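Probable amino acid aminotransferase (Mycobacterium tuberculosis, PDB 6Q1Q) is a probable amino acid aminotransferase of the class IV family, a two-domain protein that forms a dimer here. Local coordinates at residues E47-R52 against R216-Q221; E88-L93 against S112-R117. All coordinates share one frame; numbering follows the deposited sequence.

Interaction 1: residues E47-R52 against R216-Q221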
loop_
_atom_site.group_PDB
_atom_site.type_symbol
_atom_site.label_atom_id
_atom_site.label_comp_id
_atom_site.label_asym_id
_atom_site.label_seq_id
_atom_site.Cartn_x
_atom_site.Cartn_y
_atom_site.Cartn_z
ATOM N N GLU B 47 18.745 -10.603 -14.345
ATOM C CA GLU B 47 19.338 -11.050 -13.088
ATOM C C GLU B 47 19.273 -9.970 -12.019
ATOM O O GLU B 47 18.920 -10.251 -10.869
ATOM C CB GLU B 47 20.780 -11.491 -13.317
ATOM C CG GLU B 47 20.889 -12.737 -14.158
ATOM C CD GLU B 47 20.038 -13.878 -13.625
ATOM O OE1 GLU B 47 20.134 -14.177 -12.414
ATOM O OE2 GLU B 47 19.280 -14.480 -14.416
ATOM N N ALA B 48 19.606 -8.729 -12.378
ATOM C CA ALA B 48 19.575 -7.649 -11.399
ATOM C C ALA B 48 18.166 -7.406 -10.868
ATOM O O ALA B 48 18.000 -7.036 -9.700
ATOM C CB ALA B 48 20.149 -6.372 -12.012
ATOM N N HIS B 49 17.141 -7.614 -11.700
ATOM C CA HIS B 49 15.772 -7.454 -11.222
ATOM C C HIS B 49 15.345 -8.627 -10.347
ATOM O O HIS B 49 14.621 -8.437 -9.363
ATOM C CB HIS B 49 14.816 -7.287 -12.403
ATOM C CG HIS B 49 14.756 -5.890 -12.938
ATOM N ND1 HIS B 49 15.584 -5.440 -13.944
ATOM C CD2 HIS B 49 13.969 -4.841 -12.602
ATOM C CE1 HIS B 49 15.308 -4.176 -14.207
ATOM N NE2 HIS B 49 14.332 -3.787 -13.406
ATOM N N LEU B 50 15.782 -9.842 -10.685
ATOM C CA LEU B 50 15.541 -10.978 -9.803
ATOM C C LEU B 50 16.261 -10.810 -8.473
ATOM O O LEU B 50 15.769 -11.275 -7.437
ATOM C CB LEU B 50 15.974 -12.280 -10.478
ATOM C CG LEU B 50 15.132 -12.772 -11.653
ATOM C CD1 LEU B 50 15.629 -14.130 -12.112
ATOM C CD2 LEU B 50 13.657 -12.834 -11.278
ATOM N N GLN B 51 17.425 -10.158 -8.478
ATOM C CA GLN B 51 18.141 -9.929 -7.228
ATOM C C GLN B 51 17.354 -8.999 -6.312
ATOM O O GLN B 51 17.259 -9.241 -5.103
ATOM C CB GLN B 51 19.528 -9.343 -7.507
ATOM C CG GLN B 51 20.476 -10.244 -8.298
ATOM C CD GLN B 51 20.631 -11.635 -7.713
ATOM O OE1 GLN B 51 21.024 -11.800 -6.558
ATOM N NE2 GLN B 51 20.324 -12.650 -8.517
ATOM N N ARG B 52 16.789 -7.924 -6.868
ATOM C CA ARG B 52 16.005 -7.001 -6.053
ATOM C C ARG B 52 14.688 -7.627 -5.604
ATOM O O ARG B 52 14.221 -7.362 -4.489
ATOM C CB ARG B 52 15.760 -5.700 -6.813
ATOM C CG ARG B 52 15.196 -4.592 -5.939
ATOM C CD ARG B 52 15.162 -3.271 -6.675
ATOM N NE ARG B 52 14.169 -3.286 -7.743
ATOM C CZ ARG B 52 13.890 -2.246 -8.522
ATOM N NH1 ARG B 52 14.527 -1.098 -8.349
ATOM N NH2 ARG B 52 12.972 -2.356 -9.472
ATOM N N ARG B 216 15.750 1.423 -4.151
ATOM C CA ARG B 216 16.976 1.423 -4.940
ATOM C C ARG B 216 16.672 1.049 -6.384
ATOM O O ARG B 216 15.931 0.097 -6.655
ATOM C CB ARG B 216 18.012 0.482 -4.341
ATOM C CG ARG B 216 18.794 1.091 -3.205
ATOM C CD ARG B 216 19.540 -0.007 -2.491
ATOM N NE ARG B 216 20.330 0.448 -1.339
ATOM C CZ ARG B 216 21.516 1.061 -1.440
ATOM N NH1 ARG B 216 22.196 1.453 -0.371
ATOM N NH2 ARG B 216 22.030 1.318 -2.624
ATOM N N GLY B 217 17.259 1.802 -7.301
ATOM C CA GLY B 217 16.982 1.671 -8.711
ATOM C C GLY B 217 17.876 0.733 -9.488
ATOM O O GLY B 217 19.085 0.958 -9.601
ATOM N N THR B 218 17.285 -0.336 -10.023
ATOM C CA THR B 218 18.046 -1.260 -10.856
ATOM C C THR B 218 18.597 -0.553 -12.088
ATOM O O THR B 218 19.765 -0.736 -12.449
ATOM C CB THR B 218 17.168 -2.441 -11.268
ATOM O OG1 THR B 218 16.483 -2.959 -10.120
ATOM C CG2 THR B 218 18.006 -3.537 -11.896
ATOM N N THR B 219 17.766 0.259 -12.744
ATOM C CA THR B 219 18.208 0.974 -13.936
ATOM C C THR B 219 19.218 2.062 -13.588
ATOM O O THR B 219 20.186 2.276 -14.328
ATOM C CB THR B 219 17.001 1.572 -14.659
ATOM O OG1 THR B 219 15.955 0.597 -14.726
ATOM C CG2 THR B 219 17.376 1.994 -16.067
ATOM N N GLN B 220 19.013 2.758 -12.467
ATOM C CA GLN B 220 19.962 3.787 -12.053
ATOM C C GLN B 220 21.326 3.187 -11.733
ATOM O O GLN B 220 22.364 3.749 -12.106
ATOM C CB GLN B 220 19.410 4.551 -10.848
ATOM C CG GLN B 220 20.443 5.346 -10.063
ATOM C CD GLN B 220 21.029 4.561 -8.903
ATOM O OE1 GLN B 220 20.316 3.837 -8.208
ATOM N NE2 GLN B 220 22.331 4.701 -8.689
ATOM N N GLN B 221 21.345 2.052 -11.031
ATOM C CA GLN B 221 22.610 1.399 -10.711
ATOM C C GLN B 221 23.342 0.961 -11.974
ATOM O O GLN B 221 24.566 1.110 -12.072
ATOM C CB GLN B 221 22.362 0.215 -9.780
ATOM C CG GLN B 221 22.564 0.554 -8.313
ATOM C CD GLN B 221 21.771 -0.342 -7.384
ATOM O OE1 GLN B 221 20.984 -1.179 -7.828
ATOM N NE2 GLN B 221 21.976 -0.171 -6.081
#
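Helix 46-59 meets the first turn of helix 218-229 where A48 faces T218, their CA atoms 6.6 Å apart, so that a helix beside the antiparallel sheet of the class IV aminotransferase fold touches a helix N-terminus on the side of the mixed sheet. G217 is the N-cap. T218 carries the contact by both its branches. With chi1 at -48° its OG1 stands beside the backbone N and its methyl CG2 anti to it, which sends the methyl to A48 and H49 and the hydroxyl to R52. T218 CG2 lies 3.6 Å from A48 CB and makes a CH-pi contact over one face of the H49 ring, 3.8 Å from the centroid but shifted toward the rim. That ring is held at both nitrogens, ND1 by L45 O and NE2 by S255 OG, and its rotation is thereby set. T218 OG1 sits 3.1 Å above the guanidinium plane of R52, over its centre and not at an N-H. The R52 chain, bent at chi3 (69°), presents its guanidinium between E34, which bonds NH2 as a salt bridge, and the R216 carbonyl. An arginine next to such a helix N-terminus recalls the site that holds the cofactor phosphate in class IV relatives, and probably has that place here. R52 NH1 donates to R216 O nearly in the guanidinium plane, along a bent N-H...O path (142°) whose modelled 2.5 Å is doubtfully short.

Interaction 2: residues E88-L93 against S112-R117; sequences EGALRL and SPVPAR
A90 and S112 face each other as an antiparallel hydrogen-bonded pair, and both side chains leave on the same face of the sheet, A90 CB coming 4.1 Å from S112 OG. Two backbone bonds join them, A90 N to S112 O at 3.0 Å and S112 N to A90 O at 2.8 Å. The serine hydroxyl is turned between its own backbone N and carbonyl carbon (chi1 53°), a torsion that sets OG beside the strand 89-96. S112 OG stands 3.7 Å from R92 NH2, approaching the guanidinium obliquely. This is proximity and not a bond: the salt-bridge partner of R92 NH2 is E100 of the second subunit, which places this arginine at the dimer interface. After P113 the second strand leaves the sheet, and V114 points back toward E88 and G89. V114 CG2, anti to the carbonyl carbon, rests 3.8 Å from G89 C. It also touches E88 CB and A90 CB, the latter at 4.2 Å, a loose van der Waals contact where the strand begins. The E88 carboxylate extends beyond the valine and makes salt bridges with R39 and R122. The contact is thus the open end of the hairpin of strands 89-96 and 106-113. Strand 31-39 bonds the other edge of strand 89-96 at G89, L91 and L93, L91 packs on helix 67-84, and the chain after V114 runs into helix 116-124.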
loop_
_atom_site.group_PDB
_atom_site.type_symbol
_atom_site.label_atom_id
_atom_site.label_comp_id
_atom_site.label_asym_id
_atom_site.label_seq_id
_atom_site.Cartn_x
_atom_site.Cartn_y
_atom_site.Cartn_z
ATOM N N GLU B 88 8.093 -3.232 -28.032
ATOM C CA GLU B 88 8.644 -3.400 -26.697
ATOM C C GLU B 88 7.597 -4.027 -25.784
ATOM O O GLU B 88 6.390 -3.943 -26.026
ATOM C CB GLU B 88 9.097 -2.058 -26.127
ATOM C CG GLU B 88 10.435 -1.567 -26.646
ATOM C CD GLU B 88 10.814 -0.215 -26.073
ATOM O OE1 GLU B 88 9.932 0.452 -25.492
ATOM O OE2 GLU B 88 11.991 0.181 -26.201
ATOM N N GLY B 89 8.067 -4.662 -24.726
ATOM C CA GLY B 89 7.184 -5.357 -23.806
ATOM C C GLY B 89 7.402 -4.925 -22.374
ATOM O O GLY B 89 8.532 -4.687 -21.948
ATOM N N ALA B 90 6.300 -4.822 -21.637
ATOM C CA ALA B 90 6.330 -4.541 -20.208
ATOM C C ALA B 90 6.082 -5.855 -19.480
ATOM O O ALA B 90 4.962 -6.375 -19.486
ATOM C CB ALA B 90 5.286 -3.493 -19.833
ATOM N N LEU B 91 7.123 -6.389 -18.851
ATOM C CA LEU B 91 7.062 -7.676 -18.175
ATOM C C LEU B 91 7.102 -7.437 -16.673
ATOM O O LEU B 91 7.950 -6.682 -16.186
ATOM C CB LEU B 91 8.209 -8.586 -18.624
ATOM C CG LEU B 91 8.379 -9.954 -17.956
ATOM C CD1 LEU B 91 8.937 -10.953 -18.961
ATOM C CD2 LEU B 91 9.282 -9.883 -16.738
ATOM N N ARG B 92 6.187 -8.071 -15.946
ATOM C CA ARG B 92 6.113 -7.914 -14.501
ATOM C C ARG B 92 6.150 -9.266 -13.809
ATOM O O ARG B 92 5.569 -10.242 -14.291
ATOM C CB ARG B 92 4.842 -7.166 -14.089
ATOM C CG ARG B 92 4.961 -5.657 -14.174
ATOM C CD ARG B 92 3.665 -4.975 -13.789
ATOM N NE ARG B 92 2.637 -5.155 -14.809
ATOM C CZ ARG B 92 1.531 -4.423 -14.893
ATOM N NH1 ARG B 92 1.307 -3.452 -14.017
ATOM N NH2 ARG B 92 0.652 -4.658 -15.856
ATOM N N LEU B 93 6.845 -9.311 -12.677
ATOM C CA LEU B 93 6.879 -10.475 -11.804
ATOM C C LEU B 93 6.062 -10.141 -10.565
ATOM O O LEU B 93 6.346 -9.150 -9.889
ATOM C CB LEU B 93 8.316 -10.824 -11.418
ATOM C CG LEU B 93 9.387 -10.603 -12.488
ATOM C CD1 LEU B 93 10.775 -10.649 -11.872
ATOM C CD2 LEU B 93 9.254 -11.645 -13.578
ATOM N N SER B 112 2.715 -7.287 -20.904
ATOM C CA SER B 112 1.616 -6.497 -21.438
ATOM C C SER B 112 2.187 -5.421 -22.355
ATOM O O SER B 112 3.403 -5.195 -22.348
ATOM C CB SER B 112 0.798 -5.889 -20.296
ATOM O OG SER B 112 1.625 -5.179 -19.392
ATOM N N PRO B 113 1.365 -4.744 -23.160
ATOM C CA PRO B 113 1.899 -3.669 -24.002
ATOM C C PRO B 113 2.445 -2.518 -23.170
ATOM O O PRO B 113 2.029 -2.286 -22.032
ATOM C CB PRO B 113 0.687 -3.229 -24.833
ATOM C CG PRO B 113 -0.244 -4.382 -24.797
ATOM C CD PRO B 113 -0.049 -5.030 -23.464
ATOM N N VAL B 114 3.393 -1.801 -23.754
ATOM C CA VAL B 114 3.967 -0.623 -23.104
ATOM C C VAL B 114 3.007 0.551 -23.280
ATOM O O VAL B 114 2.570 0.818 -24.411
ATOM C CB VAL B 114 5.339 -0.305 -23.690
ATOM C CG1 VAL B 114 5.789 1.085 -23.275
ATOM C CG2 VAL B 114 6.356 -1.348 -23.253
ATOM N N PRO B 115 2.648 1.257 -22.206
ATOM C CA PRO B 115 1.667 2.341 -22.327
ATOM C C PRO B 115 2.156 3.448 -23.251
ATOM O O PRO B 115 3.358 3.667 -23.420
ATOM C CB PRO B 115 1.511 2.844 -20.887
ATOM C CG PRO B 115 1.972 1.709 -20.032
ATOM C CD PRO B 115 3.048 1.023 -20.809
ATOM N N ALA B 116 1.192 4.153 -23.851
ATOM C CA ALA B 116 1.514 5.246 -24.765
ATOM C C ALA B 116 2.225 6.393 -24.059
ATOM O O ALA B 116 2.952 7.158 -24.701
ATOM C CB ALA B 116 0.240 5.752 -25.441
ATOM N N ARG B 117 2.017 6.541 -22.750
ATOM C CA ARG B 117 2.699 7.591 -21.999
ATOM C C ARG B 117 4.217 7.452 -22.074
ATOM O O ARG B 117 4.935 8.459 -22.026
ATOM C CB ARG B 117 2.219 7.574 -20.545
ATOM C CG ARG B 117 3.146 8.251 -19.547
ATOM C CD ARG B 117 2.691 8.006 -18.117
ATOM N NE ARG B 117 2.666 6.585 -17.779
ATOM C CZ ARG B 117 3.719 5.893 -17.355
ATOM N NH1 ARG B 117 3.594 4.604 -17.072
ATOM N NH2 ARG B 117 4.897 6.488 -17.218
#

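Overall arrangement
The centres of the two interactions are about 17 Å apart, and both segments of interaction 2 fall between those of interaction 1 in sequence: 47-52, 88-93, 112-117, then 216-221. Both touch the antiparallel sheet, whose strand 31-39 lies beside strand 89-96 and supplies E34 and L36 to helix 46-59. They meet directly where L50 CD2 packs 3.7 Å from L93 CD1. Interaction 2 pairs the open ends of the hairpin strands; interaction 1 brings a helix that packs on the sheet against helix 218-229. Interaction 1 thus packs the two halves of the fold together, while interaction 2 lies within the antiparallel sheet, at the point where the chain leaves for helix 116-124.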